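Side-chain contacts in M157 (Murid herpesvirus 1, PDB 2NYK), which serves as a viral, MHC class I-like ligand for Ly49 receptors of natural killer cells: residues Thr38-Val41 with Arg45-Val48; Asp70-Phe75 with Asn162-Thr167. The protein carries 1 engineered substitution. All blocks are in the same frame, centred on the assembly; numbering follows the deposited sequence.

In the fold
Contacts 1 and 2 occupy two storeys of the same MHC class I-like platform. Contact 1, Thr38-Val41 with Arg45-Val48, is a buried beta hairpin in the antiparallel sheet of the platform, its centre about 4 Å from the centre of the chain, and is held by backbone hydrogen bonds and aliphatic side chains. Contact 2, Asp70-Phe75 with Asn162-Thr167, is only partly buried and bridges the two helices above that sheet, chiefly through charged groups and an indole N-H. Their centres lie 11 Å apart, and they touch: Ile39 CD1 packs 3.6 Å from Glu72 CB, while Val48 and Val47 meet the Trp164 ring, so the hairpin floors the helix bridge.

Contact 1: Thr38-Val41 with Arg45-Val48; sequences TISV and RPVV
A classic beta bulge interrupts the hairpin formed by strands 35-41 and 46-51, where Val47 and Val48 together face the single residue Ile39. Ile39 and Val48 form an antiparallel hydrogen-bonded pair: Ile39 N gives its hydrogen to Val48 O at 2.9 Å, and Val48 N returns a bond to Ile39 O at 3.2 Å. The same Ile39 O also accepts from Val47 N at 2.8 Å, so one carbonyl oxygen is gripped by two successive amides. A CA-H···O contact from Thr38 CA reaches Val48 O as well.

The side chains of Ile39 and Val48 run alongside each other, with CB of Ile39 4.0 Å from CB of Val48. Ile39 CG1 is anti to its own carbonyl carbon (chi1 -62°), and CD1 at its end comes to 4.2 Å from Val48 CB. Beta-branched residues suit this strand pair, presenting a broad aliphatic surface to Glu72 and Leu76 of helix 71-90 and to Trp164 of helix 157-173. Val47 turns its CG2 toward Ile39 O, 3.5 Å away, and brings the same methyl to the edge of contact range from Val41 CG1.

Across from Arg45 and Pro46, Ser40 OG of the first strand sits beside the proline ring, 3.3 Å from Pro46 CA. Pro46 has no N-H, so the bonds to Ile39 O come from the next two amides, Val47 and Val48, while its CA-H makes a contact to that oxygen. The guanidinium of Arg45 leads elsewhere, to Gln227 and Asp220 of the second sheet. With two amides on one oxygen and valines packed under helix 157-173, the bulge absorbs an extra residue without losing the bonding of the buried strands.

Contact 2: Asp70-Phe75 with Asn162-Thr167; sequences DIEYVF and NRWRST
Asp70 lies immediately before helix 71-90 and lays its carboxylate over one face of the Arg163 guanidinium. The two planes are stacked, only 18° apart, and Asp70 OD1 stands 3.7 Å above the guanidinium plane, over its centre. No guanidinium N-H points at Asp70 OD2, so its salt bridge to Arg163, with Asp70 OD2 3.6 Å from Arg163 NH2, rests on charge alone; OD2 accepts its hydrogen bond from Ser67 N.

Two residues on, Glu72 meets the same guanidinium at its edge, with the carboxylate turned 90° to it. A bend at chi2 in Glu72 turns the carboxylate toward Arg163 and Trp164. Its OE2 accepts from two donors. On the syn side comes Arg163 NE at 2.7 Å, from which OE2 is tilted 20° out of the guanidinium plane; on the anti side Trp164 NE1 donates to OE2 at 2.6 Å, the straighter bond of the two, with the oxygen nearly in the indole plane. A weak bond from Arg163 NH2 to the same oxygen adds to the grip, and NH2 also donates to Asp65 O.

Arginine suits this position because it can offer a face to one acid and an edge to another, while tryptophan supplies an N-H beside a large apolar ring that packs on Val41 and Pro64. The nearby positive charge would probably favour ionised Glu72. The result is a salt-bridge network spanning the two helical walls above the sheet, in the platform arrangement of MHC class I-like folds.

Contact 1: Thr38-Val41 with Arg45-Val48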
loop_
_atom_site.group_PDB
_atom_site.type_symbol
_atom_site.label_atom_id
_atom_site.label_comp_id
_atom_site.label_asym_id
_atom_site.label_seq_id
_atom_site.Cartn_x
_atom_site.Cartn_y
_atom_site.Cartn_z
ATOM N N THR A 38 -4.151 8.917 2.350
ATOM C CA THR A 38 -3.206 7.997 1.720
ATOM C C THR A 38 -3.764 7.347 0.463
ATOM O O THR A 38 -4.981 7.232 0.280
ATOM C CB THR A 38 -2.751 6.842 2.661
ATOM O OG1 THR A 38 -3.865 5.996 2.953
ATOM C CG2 THR A 38 -2.161 7.365 3.952
ATOM N N ILE A 39 -2.855 6.931 -0.405
ATOM C CA ILE A 39 -3.226 6.186 -1.595
ATOM C C ILE A 39 -2.328 4.968 -1.607
ATOM O O ILE A 39 -1.114 5.097 -1.422
ATOM C CB ILE A 39 -3.004 6.985 -2.891
ATOM C CG1 ILE A 39 -3.862 8.256 -2.931
ATOM C CG2 ILE A 39 -3.334 6.100 -4.142
ATOM C CD1 ILE A 39 -3.498 9.118 -4.093
ATOM N N SER A 40 -2.930 3.800 -1.852
ATOM C CA SER A 40 -2.207 2.550 -1.994
ATOM C C SER A 40 -2.709 1.953 -3.300
ATOM O O SER A 40 -3.766 2.364 -3.808
ATOM C CB SER A 40 -2.564 1.603 -0.839
ATOM O OG SER A 40 -2.515 2.322 0.403
ATOM N N VAL A 41 -1.982 0.973 -3.832
ATOM C CA VAL A 41 -2.422 0.316 -5.037
ATOM C C VAL A 41 -2.267 -1.161 -4.808
ATOM O O VAL A 41 -1.380 -1.578 -4.064
ATOM C CB VAL A 41 -1.618 0.720 -6.293
ATOM C CG1 VAL A 41 -1.737 2.232 -6.564
ATOM C CG2 VAL A 41 -0.153 0.308 -6.139
ATOM N N ARG A 45 1.027 -1.485 0.589
ATOM C CA ARG A 45 1.285 -0.359 1.489
ATOM C C ARG A 45 1.037 0.942 0.741
ATOM O O ARG A 45 1.007 0.951 -0.482
ATOM C CB ARG A 45 2.754 -0.371 1.961
ATOM C CG ARG A 45 3.368 -1.764 2.176
ATOM C CD ARG A 45 2.778 -2.551 3.353
ATOM N NE ARG A 45 2.894 -1.835 4.632
ATOM C CZ ARG A 45 3.943 -1.857 5.469
ATOM N NH1 ARG A 45 5.054 -2.564 5.218
ATOM N NH2 ARG A 45 3.877 -1.139 6.592
ATOM N N PRO A 46 0.822 2.044 1.469
ATOM C CA PRO A 46 0.616 3.306 0.797
ATOM C C PRO A 46 1.818 3.775 -0.004
ATOM O O PRO A 46 2.976 3.614 0.408
ATOM C CB PRO A 46 0.330 4.282 1.942
ATOM C CG PRO A 46 -0.277 3.388 3.037
ATOM C CD PRO A 46 0.611 2.154 2.930
ATOM N N VAL A 47 1.526 4.364 -1.145
ATOM C CA VAL A 47 2.590 4.917 -2.006
ATOM C C VAL A 47 2.529 6.459 -2.066
ATOM O O VAL A 47 3.423 7.119 -2.629
ATOM C CB VAL A 47 2.545 4.293 -3.417
ATOM C CG1 VAL A 47 2.946 2.804 -3.344
ATOM C CG2 VAL A 47 1.187 4.470 -4.045
ATOM N N VAL A 48 1.473 7.015 -1.471
ATOM C CA VAL A 48 1.298 8.476 -1.338
ATOM C C VAL A 48 0.673 8.754 0.018
ATOM O O VAL A 48 -0.378 8.174 0.354
ATOM C CB VAL A 48 0.353 9.071 -2.444
ATOM C CG1 VAL A 48 0.257 10.624 -2.279
ATOM C CG2 VAL A 48 0.851 8.738 -3.837
#

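Contact 2: Asp70-Phe75 with Asn162-Thr167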
loop_
_atom_site.group_PDB
_atom_site.type_symbol
_atom_site.label_atom_id
_atom_site.label_comp_id
_atom_site.label_asym_id
_atom_site.label_seq_id
_atom_site.Cartn_x
_atom_site.Cartn_y
_atom_site.Cartn_z
ATOM N N ASP A 70 -5.218 17.389 -9.138
ATOM C CA ASP A 70 -5.377 16.039 -9.694
ATOM C C ASP A 70 -6.575 15.333 -9.026
ATOM O O ASP A 70 -6.879 15.607 -7.859
ATOM C CB ASP A 70 -4.084 15.216 -9.514
ATOM C CG ASP A 70 -3.030 15.526 -10.575
ATOM O OD1 ASP A 70 -3.365 15.579 -11.790
ATOM O OD2 ASP A 70 -1.852 15.692 -10.196
ATOM N N ILE A 71 -7.240 14.441 -9.768
ATOM C CA ILE A 71 -8.440 13.749 -9.265
ATOM C C ILE A 71 -8.205 13.038 -7.927
ATOM O O ILE A 71 -9.016 13.157 -7.018
ATOM C CB ILE A 71 -9.058 12.741 -10.332
ATOM C CG1 ILE A 71 -10.211 11.942 -9.726
ATOM C CG2 ILE A 71 -8.035 11.765 -10.853
ATOM C CD1 ILE A 71 -11.433 12.792 -9.465
ATOM N N GLU A 72 -7.081 12.335 -7.791
ATOM C CA GLU A 72 -6.781 11.607 -6.544
ATOM C C GLU A 72 -6.735 12.533 -5.350
ATOM O O GLU A 72 -7.333 12.238 -4.319
ATOM C CB GLU A 72 -5.465 10.823 -6.636
ATOM C CG GLU A 72 -5.327 9.904 -7.853
ATOM C CD GLU A 72 -4.795 10.622 -9.092
ATOM O OE1 GLU A 72 -5.226 11.755 -9.377
ATOM O OE2 GLU A 72 -3.974 10.035 -9.814
ATOM N N TYR A 73 -6.025 13.657 -5.505
ATOM C CA TYR A 73 -5.880 14.646 -4.441
ATOM C C TYR A 73 -7.225 15.237 -4.064
ATOM O O TYR A 73 -7.573 15.332 -2.886
ATOM C CB TYR A 73 -4.927 15.789 -4.845
ATOM C CG TYR A 73 -4.921 16.886 -3.787
ATOM C CD1 TYR A 73 -3.959 16.899 -2.785
ATOM C CD2 TYR A 73 -5.923 17.866 -3.747
ATOM C CE1 TYR A 73 -3.972 17.875 -1.782
ATOM C CE2 TYR A 73 -5.940 18.843 -2.747
ATOM C CZ TYR A 73 -4.957 18.835 -1.770
ATOM O OH TYR A 73 -4.954 19.783 -0.760
ATOM N N VAL A 74 -7.972 15.659 -5.076
ATOM C CA VAL A 74 -9.275 16.278 -4.864
ATOM C C VAL A 74 -10.263 15.298 -4.219
ATOM O O VAL A 74 -11.001 15.685 -3.319
ATOM C CB VAL A 74 -9.838 16.856 -6.196
ATOM C CG1 VAL A 74 -11.306 17.263 -6.065
ATOM C CG2 VAL A 74 -8.984 18.052 -6.659
ATOM N N PHE A 75 -10.274 14.037 -4.667
ATOM C CA PHE A 75 -11.139 13.023 -4.053
ATOM C C PHE A 75 -10.894 12.945 -2.541
ATOM O O PHE A 75 -11.823 12.997 -1.740
ATOM C CB PHE A 75 -10.924 11.643 -4.693
ATOM C CG PHE A 75 -11.789 10.583 -4.097
ATOM C CD1 PHE A 75 -13.127 10.476 -4.467
ATOM C CD2 PHE A 75 -11.292 9.730 -3.115
ATOM C CE1 PHE A 75 -13.949 9.549 -3.881
ATOM C CE2 PHE A 75 -12.112 8.753 -2.558
ATOM C CZ PHE A 75 -13.428 8.663 -2.934
ATOM N N ASN A 162 -4.520 5.730 -16.753
ATOM C CA ASN A 162 -3.451 6.296 -17.590
ATOM C C ASN A 162 -2.291 6.827 -16.745
ATOM O O ASN A 162 -1.125 6.592 -17.044
ATOM C CB ASN A 162 -3.997 7.381 -18.526
ATOM C CG ASN A 162 -2.896 8.080 -19.325
ATOM O OD1 ASN A 162 -2.447 9.164 -18.952
ATOM N ND2 ASN A 162 -2.462 7.457 -20.419
ATOM N N ARG A 163 -2.642 7.513 -15.664
ATOM C CA ARG A 163 -1.666 8.088 -14.729
ATOM C C ARG A 163 -0.882 7.043 -13.934
ATOM O O ARG A 163 0.318 7.231 -13.674
ATOM C CB ARG A 163 -2.373 9.032 -13.748
ATOM C CG ARG A 163 -2.684 10.366 -14.313
ATOM C CD ARG A 163 -3.751 11.135 -13.488
ATOM N NE ARG A 163 -3.359 11.363 -12.099
ATOM C CZ ARG A 163 -2.230 11.955 -11.723
ATOM N NH1 ARG A 163 -1.356 12.381 -12.630
ATOM N NH2 ARG A 163 -1.967 12.121 -10.433
ATOM N N TRP A 164 -1.543 5.946 -13.561
ATOM C CA TRP A 164 -0.961 4.968 -12.627
ATOM C C TRP A 164 -0.481 3.644 -13.195
ATOM O O TRP A 164 0.302 2.953 -12.546
ATOM C CB TRP A 164 -1.945 4.688 -11.482
ATOM C CG TRP A 164 -2.039 5.888 -10.564
ATOM C CD1 TRP A 164 -2.866 6.978 -10.692
ATOM C CD2 TRP A 164 -1.272 6.097 -9.385
ATOM N NE1 TRP A 164 -2.647 7.855 -9.657
ATOM C CE2 TRP A 164 -1.663 7.335 -8.846
ATOM C CE3 TRP A 164 -0.285 5.347 -8.727
ATOM C CZ2 TRP A 164 -1.102 7.843 -7.664
ATOM C CZ3 TRP A 164 0.283 5.862 -7.580
ATOM C CH2 TRP A 164 -0.126 7.093 -7.060
ATOM N N ARG A 165 -0.952 3.267 -14.380
ATOM C CA ARG A 165 -0.619 1.960 -14.930
ATOM C C ARG A 165 0.875 1.619 -14.855
ATOM O O ARG A 165 1.238 0.591 -14.331
ATOM C CB ARG A 165 -1.103 1.817 -16.374
ATOM C CG ARG A 165 -0.579 0.559 -17.008
ATOM C CD ARG A 165 -1.294 0.224 -18.309
ATOM N NE ARG A 165 -1.073 1.208 -19.366
ATOM C CZ ARG A 165 0.033 1.302 -20.110
ATOM N NH1 ARG A 165 1.053 0.483 -19.906
ATOM N NH2 ARG A 165 0.106 2.214 -21.079
ATOM N N SER A 166 1.723 2.480 -15.407
ATOM C CA SER A 166 3.161 2.241 -15.420
ATOM C C SER A 166 3.718 2.053 -13.997
ATOM O O SER A 166 4.523 1.172 -13.762
ATOM C CB SER A 166 3.867 3.403 -16.121
ATOM O OG SER A 166 5.275 3.269 -16.018
ATOM N N THR A 167 3.276 2.888 -13.062
ATOM C CA THR A 167 3.693 2.787 -11.654
ATOM C C THR A 167 3.329 1.429 -11.076
ATOM O O THR A 167 4.153 0.774 -10.470
ATOM C CB THR A 167 3.060 3.921 -10.809
ATOM O OG1 THR A 167 3.523 5.170 -11.320
ATOM C CG2 THR A 167 3.458 3.794 -9.320
#